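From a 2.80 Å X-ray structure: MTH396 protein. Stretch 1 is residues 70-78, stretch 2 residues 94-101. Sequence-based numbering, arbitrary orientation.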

ATOM      1  N   LYS A  70       3.973   0.008   2.664  1.00 25.20           N
ATOM      2  CA  LYS A  70       3.783   0.477   1.292  1.00 25.20           C
ATOM      3  C   LYS A  70       4.468  -0.507   0.336  1.00 25.20           C
ATOM      4  O   LYS A  70       3.868  -0.974  -0.633  1.00 25.20           O
ATOM      5  CB  LYS A  70       4.361   1.900   1.140  1.00 37.88           C
ATOM      6  CG  LYS A  70       3.637   2.777   0.092  1.00 37.88           C
ATOM      7  CD  LYS A  70       4.032   4.271   0.178  1.00 37.88           C
ATOM      8  CE  LYS A  70       3.607   5.118  -1.072  1.00 37.88           C
ATOM      9  NZ  LYS A  70       2.134   5.393  -1.231  1.00 37.88           N
ATOM     10  N   LEU A  71       5.718  -0.845   0.634  1.00 28.29           N
ATOM     11  CA  LEU A  71       6.470  -1.775  -0.205  1.00 28.29           C
ATOM     12  C   LEU A  71       5.761  -3.109  -0.346  1.00 28.29           C
ATOM     13  O   LEU A  71       5.514  -3.586  -1.451  1.00 28.29           O
ATOM     14  CB  LEU A  71       7.870  -2.004   0.373  1.00 25.39           C
ATOM     15  CG  LEU A  71       8.712  -0.730   0.367  1.00 25.39           C
ATOM     16  CD1 LEU A  71      10.020  -0.942   1.097  1.00 25.39           C
ATOM     17  CD2 LEU A  71       8.936  -0.305  -1.084  1.00 25.39           C
ATOM     18  N   HIS A  72       5.438  -3.707   0.789  1.00 29.23           N
ATOM     19  CA  HIS A  72       4.771  -4.990   0.796  1.00 29.23           C
ATOM     20  C   HIS A  72       3.608  -4.957  -0.176  1.00 29.23           C
ATOM     21  O   HIS A  72       3.436  -5.868  -0.995  1.00 29.23           O
ATOM     22  CB  HIS A  72       4.249  -5.304   2.196  1.00 23.28           C
ATOM     23  CG  HIS A  72       3.891  -6.741   2.381  1.00 23.28           C
ATOM     24  ND1 HIS A  72       4.844  -7.731   2.511  1.00 23.28           N
ATOM     25  CD2 HIS A  72       2.691  -7.368   2.389  1.00 23.28           C
ATOM     26  CE1 HIS A  72       4.244  -8.908   2.593  1.00 23.28           C
ATOM     27  NE2 HIS A  72       2.939  -8.717   2.518  1.00 23.28           N
ATOM     28  N   SER A  73       2.821  -3.889  -0.072  1.00 20.63           N
ATOM     29  CA  SER A  73       1.651  -3.704  -0.915  1.00 20.63           C
ATOM     30  C   SER A  73       2.019  -3.522  -2.368  1.00 20.63           C
ATOM     31  O   SER A  73       1.662  -4.335  -3.215  1.00 20.63           O
ATOM     32  CB  SER A  73       0.845  -2.493  -0.479  1.00 35.85           C
ATOM     33  OG  SER A  73      -0.162  -2.240  -1.443  1.00 35.85           O
ATOM     34  N   ASP A  74       2.734  -2.447  -2.657  1.00 29.17           N
ATOM     35  CA  ASP A  74       3.142  -2.157  -4.017  1.00 29.17           C
ATOM     36  C   ASP A  74       3.817  -3.322  -4.725  1.00 29.17           C
ATOM     37  O   ASP A  74       3.690  -3.460  -5.948  1.00 29.17           O
ATOM     38  CB  ASP A  74       4.068  -0.952  -4.018  1.00 35.37           C
ATOM     39  CG  ASP A  74       3.372   0.290  -3.567  1.00 35.37           C
ATOM     40  OD1 ASP A  74       4.046   1.328  -3.449  1.00 35.37           O
ATOM     41  OD2 ASP A  74       2.140   0.228  -3.338  1.00 35.37           O
ATOM     42  N   LEU A  75       4.534  -4.150  -3.966  1.00 16.72           N
ATOM     43  CA  LEU A  75       5.229  -5.298  -4.535  1.00 16.72           C
ATOM     44  C   LEU A  75       4.383  -6.563  -4.540  1.00 16.72           C
ATOM     45  O   LEU A  75       4.906  -7.670  -4.545  1.00 16.72           O
ATOM     46  CB  LEU A  75       6.528  -5.559  -3.786  1.00 45.69           C
ATOM     47  CG  LEU A  75       7.586  -4.459  -3.906  1.00 45.69           C
ATOM     48  CD1 LEU A  75       8.885  -4.939  -3.258  1.00 45.69           C
ATOM     49  CD2 LEU A  75       7.830  -4.132  -5.371  1.00 45.69           C
ATOM     50  N   GLN A  76       3.071  -6.388  -4.533  1.00 25.09           N
ATOM     51  CA  GLN A  76       2.145  -7.508  -4.578  1.00 25.09           C
ATOM     52  C   GLN A  76       2.577  -8.676  -3.693  1.00 25.09           C
ATOM     53  O   GLN A  76       2.458  -9.857  -4.080  1.00 25.09           O
ATOM     54  CB  GLN A  76       1.997  -7.976  -6.026  1.00 63.74           C
ATOM     55  CG  GLN A  76       1.799  -6.838  -7.062  1.00 63.74           C
ATOM     56  CD  GLN A  76       0.553  -5.964  -6.818  1.00 63.74           C
ATOM     57  OE1 GLN A  76      -0.538  -6.473  -6.528  1.00 63.74           O
ATOM     58  NE2 GLN A  76       0.716  -4.641  -6.957  1.00 63.74           N
ATOM     59  N   LEU A  77       3.060  -8.348  -2.497  1.00 21.33           N
ATOM     60  CA  LEU A  77       3.509  -9.370  -1.580  1.00 21.33           C
ATOM     61  C   LEU A  77       2.405 -10.049  -0.813  1.00 21.33           C
ATOM     62  O   LEU A  77       2.607 -11.131  -0.264  1.00 21.33           O
ATOM     63  CB  LEU A  77       4.532  -8.788  -0.635  1.00 16.92           C
ATOM     64  CG  LEU A  77       5.797  -8.447  -1.406  1.00 16.92           C
ATOM     65  CD1 LEU A  77       6.792  -7.893  -0.435  1.00 16.92           C
ATOM     66  CD2 LEU A  77       6.351  -9.685  -2.094  1.00 16.92           C
ATOM     67  N   CYS A  78       1.238  -9.422  -0.767  1.00 34.60           N
ATOM     68  CA  CYS A  78       0.108 -10.043  -0.083  1.00 34.60           C
ATOM     69  C   CYS A  78      -0.093 -11.377  -0.790  1.00 34.60           C
ATOM     70  O   CYS A  78      -0.338 -12.403  -0.158  1.00 34.60           O
ATOM     71  CB  CYS A  78      -1.160  -9.190  -0.239  1.00 48.12           C
ATOM     72  SG  CYS A  78      -2.659  -9.758   0.652  1.00 48.12           S
ATOM     73  N   ALA A  94      13.966  -9.517   3.720  1.00 42.09           N
ATOM     74  CA  ALA A  94      15.257  -9.011   3.266  1.00 42.09           C
ATOM     75  C   ALA A  94      15.045  -7.906   2.254  1.00 42.09           C
ATOM     76  O   ALA A  94      15.562  -6.804   2.421  1.00 42.09           O
ATOM     77  CB  ALA A  94      16.053 -10.125   2.633  1.00 41.76           C
ATOM     78  N   LEU A  95      14.277  -8.217   1.211  1.00 26.96           N
ATOM     79  CA  LEU A  95      13.977  -7.272   0.143  1.00 26.96           C
ATOM     80  C   LEU A  95      13.377  -5.970   0.655  1.00 26.96           C
ATOM     81  O   LEU A  95      13.758  -4.867   0.220  1.00 26.96           O
ATOM     82  CB  LEU A  95      13.009  -7.894  -0.857  1.00 17.71           C
ATOM     83  CG  LEU A  95      12.663  -6.971  -2.036  1.00 17.71           C
ATOM     84  CD1 LEU A  95      13.940  -6.617  -2.821  1.00 17.71           C
ATOM     85  CD2 LEU A  95      11.642  -7.657  -2.942  1.00 17.71           C
ATOM     86  N   LYS A  96      12.426  -6.096   1.573  1.00 38.74           N
ATOM     87  CA  LYS A  96      11.790  -4.912   2.126  1.00 38.74           C
ATOM     88  C   LYS A  96      12.822  -4.106   2.905  1.00 38.74           C
ATOM     89  O   LYS A  96      12.786  -2.872   2.905  1.00 38.74           O
ATOM     90  CB  LYS A  96      10.610  -5.324   3.012  1.00 38.56           C
ATOM     91  CG  LYS A  96       9.405  -5.816   2.201  1.00 38.56           C
ATOM     92  CD  LYS A  96       8.600  -6.894   2.928  1.00 38.56           C
ATOM     93  CE  LYS A  96       7.844  -6.335   4.138  1.00 38.56           C
ATOM     94  NZ  LYS A  96       7.173  -7.418   4.926  1.00 38.56           N
ATOM     95  N   ASP A  97      13.760  -4.806   3.540  1.00 25.52           N
ATOM     96  CA  ASP A  97      14.794  -4.137   4.313  1.00 25.52           C
ATOM     97  C   ASP A  97      15.627  -3.211   3.447  1.00 25.52           C
ATOM     98  O   ASP A  97      15.660  -1.990   3.658  1.00 25.52           O
ATOM     99  CB  ASP A  97      15.715  -5.155   4.977  1.00 54.29           C
ATOM    100  CG  ASP A  97      15.040  -5.894   6.103  1.00 54.29           C
ATOM    101  OD1 ASP A  97      14.164  -5.290   6.754  1.00 54.29           O
ATOM    102  OD2 ASP A  97      15.390  -7.067   6.351  1.00 54.29           O
ATOM    103  N   GLU A  98      16.307  -3.806   2.473  1.00 30.21           N
ATOM    104  CA  GLU A  98      17.162  -3.062   1.564  1.00 30.21           C
ATOM    105  C   GLU A  98      16.482  -1.923   0.835  1.00 30.21           C
ATOM    106  O   GLU A  98      17.088  -0.862   0.688  1.00 30.21           O
ATOM    107  CB  GLU A  98      17.797  -3.999   0.552  1.00 80.09           C
ATOM    108  CG  GLU A  98      16.944  -5.163   0.180  1.00 80.09           C
ATOM    109  CD  GLU A  98      17.717  -6.139  -0.648  1.00 80.09           C
ATOM    110  OE1 GLU A  98      18.909  -6.344  -0.331  1.00 80.09           O
ATOM    111  OE2 GLU A  98      17.149  -6.702  -1.608  1.00 80.09           O
ATOM    112  N   ILE A  99      15.248  -2.120   0.365  1.00 27.60           N
ATOM    113  CA  ILE A  99      14.562  -1.030  -0.334  1.00 27.60           C
ATOM    114  C   ILE A  99      14.287   0.076   0.668  1.00 27.60           C
ATOM    115  O   ILE A  99      14.499   1.253   0.388  1.00 27.60           O
ATOM    116  CB  ILE A  99      13.195  -1.438  -0.941  1.00 22.50           C
ATOM    117  CG1 ILE A  99      13.328  -2.710  -1.788  1.00 22.50           C
ATOM    118  CG2 ILE A  99      12.646  -0.279  -1.810  1.00 22.50           C
ATOM    119  CD1 ILE A  99      14.146  -2.533  -3.045  1.00 22.50           C
ATOM    120  N   THR A 100      13.796  -0.312   1.834  1.00 24.62           N
ATOM    121  CA  THR A 100      13.511   0.648   2.880  1.00 24.62           C
ATOM    122  C   THR A 100      14.797   1.371   3.256  1.00 24.62           C
ATOM    123  O   THR A 100      14.829   2.592   3.440  1.00 24.62           O
ATOM    124  CB  THR A 100      12.930  -0.070   4.087  1.00 17.29           C
ATOM    125  OG1 THR A 100      11.583  -0.439   3.785  1.00 17.29           O
ATOM    126  CG2 THR A 100      12.968   0.810   5.326  1.00 17.29           C
ATOM    127  N   GLU A 101      15.870   0.607   3.354  1.00 40.96           N
ATOM    128  CA  GLU A 101      17.149   1.190   3.690  1.00 40.96           C
ATOM    129  C   GLU A 101      17.384   2.367   2.752  1.00 40.96           C
ATOM    130  O   GLU A 101      17.764   3.463   3.173  1.00 40.96           O
ATOM    131  CB  GLU A 101      18.251   0.149   3.517  1.00 66.88           C
ATOM    132  CG  GLU A 101      19.562   0.544   4.161  1.00 66.88           C
ATOM    133  CD  GLU A 101      20.504  -0.633   4.340  1.00 66.88           C
ATOM    134  OE1 GLU A 101      20.144  -1.604   5.045  1.00 66.88           O
ATOM    135  OE2 GLU A 101      21.614  -0.585   3.770  1.00 66.88           O
TER

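Stretch 2 is helical throughout, with i to i+4 backbone hydrogen bonds such as I99 N to L95 O (3.1 Å). Stretch 1 is helical from K70 to D74, breaks at L75 and Q76, and re-enters a helix at L77; Q76, at phi/psi 41/42, occupies the N-cap position. The axes of helix 70-74 and helix 94-101 approach to 10.3 Å, and their N-to-C directions differ by 119°, so the helices cross obliquely. The backbones come nearest where L71 CA lies 6.6 Å from K96 CA. The two stretches bury 337 Å² in total, with no clear hydrogen bond between them.

Along stretch 2, A94 makes no contact. L95 points toward stretch 1, and its CD2 lies 3.9 Å from L75 CD1, an apolar pairing at van der Waals distance that follows the chain past the end of helix 70-74.

K96 has 78 Å² covered by stretch 1. Its CA-to-CB bond points sideways, yet the end of the chain comes nearer. The aliphatic portion serves as a nonpolar surface: CD is 3.9 Å from L77 CD1, and CG is 4.5 Å from L71 CB. Farther out, NZ sits 3.4 Å from H72 ND1, oblique to the imidazole ring; the geometry leaves the nature of this polar approach open.

D97 points away and E98 sideways, both beyond contact range. I99, one helical turn after L95, again points toward stretch 1, placing CG2 3.8 Å from L71 CD2.

T100 OG1 donates a hydrogen bond to K96 O (2.9 Å), the same carbonyl that accepts from T100 N (3.0 Å). L71 CD1 packs against this polar pair, 3.1 Å from T100 OG1 and 3.8 Å from K96 O. The short methyl-to-hydroxyl distance indicates tight packing. E101 lies beyond the contact.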